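Local coordinates for phosphotriesterase family protein (Listeria monocytogenes serotype 4b str. H7858, PDB 3PNZ) that hydrolyses lactones, probably those of phosphorylated sugars, as a two-zinc enzyme of the phosphotriesterase family with the amidohydrolase fold, at residues R73-A79 / L143-Y148; T92-N96 / F134-V139. The contacts are given in a common frame with arbitrary orientation. Residue numbers count along the deposited sequence, not the author numbering.

Contact 1: R73-A79 / L143-Y148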
loop_
_atom_site.group_PDB
_atom_site.type_symbol
_atom_site.label_atom_id
_atom_site.label_comp_id
_atom_site.label_asym_id
_atom_site.label_seq_id
_atom_site.Cartn_x
_atom_site.Cartn_y
_atom_site.Cartn_z
ATOM N N ARG A 73 -11.891 3.908 -5.745
ATOM C CA ARG A 73 -11.281 2.986 -6.683
ATOM C C ARG A 73 -11.879 3.109 -8.082
ATOM O O ARG A 73 -13.062 3.417 -8.244
ATOM C CB ARG A 73 -11.449 1.544 -6.209
ATOM C CG ARG A 73 -10.937 1.250 -4.805
ATOM C CD ARG A 73 -10.813 -0.256 -4.680
ATOM N NE ARG A 73 -10.472 -0.773 -3.360
ATOM C CZ ARG A 73 -11.356 -1.285 -2.506
ATOM N NH1 ARG A 73 -12.655 -1.295 -2.797
ATOM N NH2 ARG A 73 -10.945 -1.775 -1.348
ATOM N N ARG A 74 -11.033 2.870 -9.078
ATOM C CA ARG A 74 -11.459 2.676 -10.459
ATOM C C ARG A 74 -10.902 1.326 -10.919
ATOM O O ARG A 74 -10.000 1.256 -11.758
ATOM C CB ARG A 74 -10.946 3.822 -11.336
ATOM C CG ARG A 74 -11.601 5.169 -11.040
ATOM C CD ARG A 74 -13.108 5.052 -11.178
ATOM N NE ARG A 74 -13.818 6.326 -11.083
ATOM C CZ ARG A 74 -14.318 6.838 -9.961
ATOM N NH1 ARG A 74 -14.179 6.206 -8.796
ATOM N NH2 ARG A 74 -14.958 7.998 -10.003
ATOM N N VAL A 75 -11.433 0.255 -10.337
ATOM C CA VAL A 75 -10.876 -1.084 -10.515
ATOM C C VAL A 75 -10.848 -1.536 -11.974
ATOM O O VAL A 75 -9.870 -2.136 -12.423
ATOM C CB VAL A 75 -11.626 -2.121 -9.658
ATOM C CG1 VAL A 75 -11.059 -3.519 -9.879
ATOM C CG2 VAL A 75 -11.543 -1.738 -8.185
ATOM N N LEU A 76 -11.909 -1.252 -12.722
ATOM C CA LEU A 76 -11.938 -1.671 -14.121
ATOM C C LEU A 76 -10.846 -0.989 -14.943
ATOM O O LEU A 76 -10.264 -1.601 -15.835
ATOM C CB LEU A 76 -13.320 -1.443 -14.746
ATOM C CG LEU A 76 -14.448 -2.268 -14.115
ATOM C CD1 LEU A 76 -15.796 -1.900 -14.722
ATOM C CD2 LEU A 76 -14.166 -3.756 -14.266
ATOM N N ASP A 77 -10.555 0.275 -14.636
ATOM C CA ASP A 77 -9.504 0.997 -15.350
ATOM C C ASP A 77 -8.134 0.414 -15.019
ATOM O O ASP A 77 -7.285 0.254 -15.892
ATOM C CB ASP A 77 -9.527 2.490 -14.992
ATOM C CG ASP A 77 -10.735 3.218 -15.566
ATOM O OD1 ASP A 77 -10.982 3.100 -16.785
ATOM O OD2 ASP A 77 -11.430 3.921 -14.802
ATOM N N VAL A 78 -7.915 0.116 -13.744
ATOM C CA VAL A 78 -6.651 -0.483 -13.328
ATOM C C VAL A 78 -6.468 -1.871 -13.950
ATOM O O VAL A 78 -5.382 -2.218 -14.407
ATOM C CB VAL A 78 -6.540 -0.536 -11.788
ATOM C CG1 VAL A 78 -5.282 -1.277 -11.358
ATOM C CG2 VAL A 78 -6.548 0.888 -11.218
ATOM N N ALA A 79 -7.537 -2.657 -13.979
ATOM C CA ALA A 79 -7.488 -3.969 -14.621
ATOM C C ALA A 79 -7.134 -3.836 -16.100
ATOM O O ALA A 79 -6.326 -4.602 -16.621
ATOM C CB ALA A 79 -8.818 -4.708 -14.446
ATOM N N LEU A 143 -13.392 -7.006 -6.055
ATOM C CA LEU A 143 -13.537 -5.624 -5.615
ATOM C C LEU A 143 -14.721 -4.923 -6.285
ATOM O O LEU A 143 -14.838 -4.919 -7.507
ATOM C CB LEU A 143 -12.246 -4.852 -5.900
ATOM C CG LEU A 143 -11.024 -5.226 -5.055
ATOM C CD1 LEU A 143 -9.728 -4.979 -5.823
ATOM C CD2 LEU A 143 -11.027 -4.485 -3.717
ATOM N N GLU A 144 -15.591 -4.332 -5.472
ATOM C CA GLU A 144 -16.627 -3.418 -5.963
ATOM C C GLU A 144 -17.466 -3.942 -7.124
ATOM O O GLU A 144 -17.685 -3.233 -8.107
ATOM C CB GLU A 144 -15.995 -2.081 -6.354
ATOM C CG GLU A 144 -15.216 -1.476 -5.216
ATOM C CD GLU A 144 -14.829 -0.030 -5.451
ATOM O OE1 GLU A 144 -14.199 0.543 -4.542
ATOM O OE2 GLU A 144 -15.147 0.527 -6.526
ATOM N N GLY A 145 -17.939 -5.177 -7.006
ATOM C CA GLY A 145 -18.800 -5.756 -8.025
ATOM C C GLY A 145 -18.085 -6.275 -9.262
ATOM O O GLY A 145 -18.733 -6.732 -10.208
ATOM N N THR A 146 -16.756 -6.210 -9.269
ATOM C CA THR A 146 -15.973 -6.716 -10.393
ATOM C C THR A 146 -15.416 -8.093 -10.042
ATOM O O THR A 146 -15.471 -8.509 -8.882
ATOM C CB THR A 146 -14.789 -5.783 -10.727
ATOM O OG1 THR A 146 -13.732 -6.003 -9.780
ATOM C CG2 THR A 146 -15.226 -4.308 -10.701
ATOM N N PRO A 147 -14.865 -8.802 -11.038
ATOM C CA PRO A 147 -14.248 -10.105 -10.769
ATOM C C PRO A 147 -12.787 -10.003 -10.341
ATOM O O PRO A 147 -12.129 -11.035 -10.212
ATOM C CB PRO A 147 -14.306 -10.813 -12.134
ATOM C CG PRO A 147 -14.984 -9.848 -13.083
ATOM C CD PRO A 147 -14.880 -8.498 -12.475
ATOM N N TYR A 148 -12.280 -8.793 -10.131
ATOM C CA TYR A 148 -10.875 -8.633 -9.789
ATOM C C TYR A 148 -10.699 -8.600 -8.278
ATOM O O TYR A 148 -11.128 -7.658 -7.616
ATOM C CB TYR A 148 -10.309 -7.377 -10.463
ATOM C CG TYR A 148 -10.577 -7.394 -11.954
ATOM C CD1 TYR A 148 -9.869 -8.248 -12.793
ATOM C CD2 TYR A 148 -11.559 -6.588 -12.515
ATOM C CE1 TYR A 148 -10.126 -8.290 -14.161
ATOM C CE2 TYR A 148 -11.821 -6.620 -13.879
ATOM C CZ TYR A 148 -11.101 -7.472 -14.695
ATOM O OH TYR A 148 -11.355 -7.507 -16.052
HETATM O O HOH W 1 -14.018 3.073 -3.943
HETATM O O HOH W 2 -14.072 0.516 -9.096
#

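Contact 2: T92-N96 / F134-V139. With PO4 (phosphate ion), chain K.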
loop_
_atom_site.group_PDB
_atom_site.type_symbol
_atom_site.label_atom_id
_atom_site.label_comp_id
_atom_site.label_asym_id
_atom_site.label_seq_id
_atom_site.Cartn_x
_atom_site.Cartn_y
_atom_site.Cartn_z
ATOM N N THR A 92 -6.047 -3.903 -3.194
ATOM C CA THR A 92 -6.137 -3.805 -1.752
ATOM C C THR A 92 -7.576 -3.691 -1.265
ATOM O O THR A 92 -8.321 -2.812 -1.703
ATOM C CB THR A 92 -5.344 -2.587 -1.273
ATOM O OG1 THR A 92 -3.970 -2.765 -1.632
ATOM C CG2 THR A 92 -5.479 -2.410 0.238
ATOM N N ALA A 93 -7.952 -4.577 -0.350
ATOM C CA ALA A 93 -9.261 -4.540 0.278
ATOM C C ALA A 93 -9.208 -3.736 1.577
ATOM O O ALA A 93 -8.146 -3.586 2.176
ATOM C CB ALA A 93 -9.736 -5.959 0.575
ATOM N N GLY A 94 -10.342 -3.210 2.012
ATOM C CA GLY A 94 -10.389 -2.575 3.319
ATOM C C GLY A 94 -10.414 -1.058 3.285
ATOM O O GLY A 94 -11.012 -0.467 2.396
ATOM N N PHE A 95 -9.719 -0.439 4.239
ATOM C CA PHE A 95 -9.882 0.987 4.525
ATOM C C PHE A 95 -8.536 1.721 4.522
ATOM O O PHE A 95 -7.512 1.129 4.844
ATOM C CB PHE A 95 -10.559 1.147 5.895
ATOM C CG PHE A 95 -11.719 0.213 6.113
ATOM C CD1 PHE A 95 -13.012 0.598 5.784
ATOM C CD2 PHE A 95 -11.517 -1.054 6.636
ATOM C CE1 PHE A 95 -14.079 -0.259 5.975
ATOM C CE2 PHE A 95 -12.581 -1.922 6.832
ATOM C CZ PHE A 95 -13.869 -1.523 6.499
ATOM N N ASN A 96 -8.541 3.012 4.172
ATOM C CA ASN A 96 -7.296 3.796 4.075
ATOM C C ASN A 96 -7.012 4.680 5.293
ATOM O O ASN A 96 -5.922 4.604 5.862
ATOM C CB ASN A 96 -7.275 4.620 2.777
ATOM C CG ASN A 96 -5.967 5.405 2.570
ATOM O OD1 ASN A 96 -5.757 5.989 1.506
ATOM N ND2 ASN A 96 -5.097 5.422 3.574
ATOM N N PHE A 134 -17.420 -7.760 4.460
ATOM C CA PHE A 134 -17.138 -6.878 3.335
ATOM C C PHE A 134 -15.701 -7.045 2.829
ATOM O O PHE A 134 -15.462 -7.184 1.625
ATOM C CB PHE A 134 -17.395 -5.413 3.718
ATOM C CG PHE A 134 -16.733 -4.435 2.797
ATOM C CD1 PHE A 134 -17.302 -4.122 1.576
ATOM C CD2 PHE A 134 -15.523 -3.850 3.142
ATOM C CE1 PHE A 134 -16.680 -3.240 0.713
ATOM C CE2 PHE A 134 -14.897 -2.963 2.286
ATOM C CZ PHE A 134 -15.475 -2.658 1.071
ATOM N N VAL A 135 -14.746 -7.038 3.754
ATOM C CA VAL A 135 -13.339 -7.174 3.400
ATOM C C VAL A 135 -13.059 -8.567 2.832
ATOM O O VAL A 135 -12.359 -8.710 1.835
ATOM C CB VAL A 135 -12.416 -6.896 4.611
ATOM C CG1 VAL A 135 -10.950 -7.096 4.236
ATOM C CG2 VAL A 135 -12.646 -5.478 5.146
ATOM N N VAL A 136 -13.609 -9.592 3.474
ATOM C CA VAL A 136 -13.435 -10.957 2.988
ATOM C C VAL A 136 -13.954 -11.101 1.554
ATOM O O VAL A 136 -13.314 -11.725 0.706
ATOM C CB VAL A 136 -14.142 -11.974 3.899
ATOM C CG1 VAL A 136 -14.113 -13.367 3.265
ATOM C CG2 VAL A 136 -13.483 -12.004 5.268
ATOM N N ASN A 137 -15.107 -10.501 1.285
ATOM C CA ASN A 137 -15.712 -10.589 -0.042
ATOM C C ASN A 137 -14.863 -9.905 -1.110
ATOM O O ASN A 137 -14.815 -10.357 -2.253
ATOM C CB ASN A 137 -17.140 -10.033 -0.025
ATOM C CG ASN A 137 -18.115 -10.947 0.721
ATOM O OD1 ASN A 137 -17.851 -12.137 0.908
ATOM N ND2 ASN A 137 -19.242 -10.389 1.149
ATOM N N GLU A 138 -14.176 -8.822 -0.739
ATOM C CA GLU A 138 -13.278 -8.150 -1.682
ATOM C C GLU A 138 -12.096 -9.041 -2.075
ATOM O O GLU A 138 -11.616 -8.993 -3.212
ATOM C CB GLU A 138 -12.793 -6.801 -1.117
ATOM C CG GLU A 138 -13.900 -5.771 -1.004
ATOM C CD GLU A 138 -13.388 -4.339 -0.877
ATOM O OE1 GLU A 138 -12.440 -4.094 -0.096
ATOM O OE2 GLU A 138 -13.949 -3.452 -1.557
ATOM N N VAL A 139 -11.639 -9.861 -1.132
ATOM C CA VAL A 139 -10.505 -10.747 -1.358
ATOM C C VAL A 139 -10.922 -12.022 -2.093
ATOM O O VAL A 139 -10.211 -12.501 -2.971
ATOM C CB VAL A 139 -9.849 -11.149 -0.030
ATOM C CG1 VAL A 139 -8.818 -12.247 -0.241
ATOM C CG2 VAL A 139 -9.196 -9.924 0.620
HETATM P P PO4 K . -2.541 7.657 1.148
HETATM O O1 PO4 K . -3.608 7.306 0.137
HETATM O O2 PO4 K . -3.027 7.256 2.516
HETATM O O3 PO4 K . -1.259 6.925 0.872
HETATM O O4 PO4 K . -2.228 9.131 1.079
#

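Contact 1: R73-A79 / L143-Y148
Residues 73-79 run from a loop into the start of helix 75-85, with Arg74 at the N-cap, and residues 143-148 lie in the loop between helix 128-140 and strand 150-152. In the TIM barrel of this amidohydrolase the two belong to successive beta-alpha units, so the start of one outer helix packs on the connection that follows another. A type I' turn from Leu143 to Thr146 shapes the loop: Glu144 and Gly145 both have positive phi, and the turn is closed by Thr146 N to Leu143 O (2.9 Å), while Leu143 N bonds to Tyr148 O (2.8 Å) beyond it. Thr146 OG1 donates to Leu143 O (2.8 Å) and accepts from Tyr148 N (3.2 Å) in an ST turn. The helix meets this loop with Val75, Leu76 and Ala79. Val75 CG2 lies 3.9 Å from Leu143 CB, and Val75 CG1 4.0 Å from Tyr148 CB. Leu76 CD2 reaches the edge of the Tyr148 ring (3.7 Å from CE2), while Ala79 CB sits over its face in a CH-pi contact. Beyond this apolar patch, Leu143 CD2 covers one face of the Arg73 guanidinium, which also binds the carbonyls of Thr67 and Thr92. At the guanidinium edge, Arg73 NH1 forms a salt bridge with Glu144 OE1 (3.0 Å) and a second one with Glu138; the other carboxylate oxygen of Glu144 pairs with Lys106. Two waters reinforce the link, one of them accepting from Val75 N (2.9 Å) and donating to Glu144 OE2 (2.8 Å).

Contact 2: T92-N96 / F134-V139
In the TIM barrel of this phosphotriesterase relative, residues 92-96 lead out of the C-terminal end of strand 88-92 and pass against helix 128-140, one of the helices outside the barrel. The polar link is a single hydrogen bond from Gly94 N to Glu138 OE1 (3.1 Å), by which a buried helix carboxylate holds the backbone of the loop; the other oxygen of Glu138 forms a salt bridge with Arg73. The backbone of Gly94, at phi/psi 104/-142, would press a CB against the carbonyl oxygen of Ala93, which explains the glycine here; the helix itself would not exclude one. The CA atoms of Gly94 and Val135 are 5.5 Å apart. Apolar packing flanks this bond. Ala93 CB rests 4.0 Å from both Val135 CG1 and Val139 CG2, and the Phe95 ring extends to Val135 CG2 (3.9 Å from CE2) and more loosely to Phe134 CD2 (4.4 Å from CZ). The next residue lies beyond the reach of the helix. Asn96, whose side chain touches the zinc ligand His187, binds a phosphate ion, probably from the crystallisation liquor, which Lys97 also holds: Asn96 ND2 donates to phosphate O2 at 3.0 Å.

How the contacts relate
The two contacts lie on the same side of the barrel, with centres about 12 Å apart. In chain order, 73-79 comes first, then 92-96, 134-139 and 143-148, so contact 2 falls within the span bridged by contact 1. Helix 75-85 leads through strand 88-92 into the loop of contact 2, and helix 128-140 leads into the loop of contact 1 and on to the neighbouring parallel strand 150-152. Arg73 joins them directly: NH1 makes a salt bridge with Glu138 OE2 (2.8 Å), and NH2 probably donates to Thr92 O (2.8 Å). Two consecutive beta-alpha units are thereby tied together by Arg73, whose side chain lies about 11 Å from a bound zinc ion.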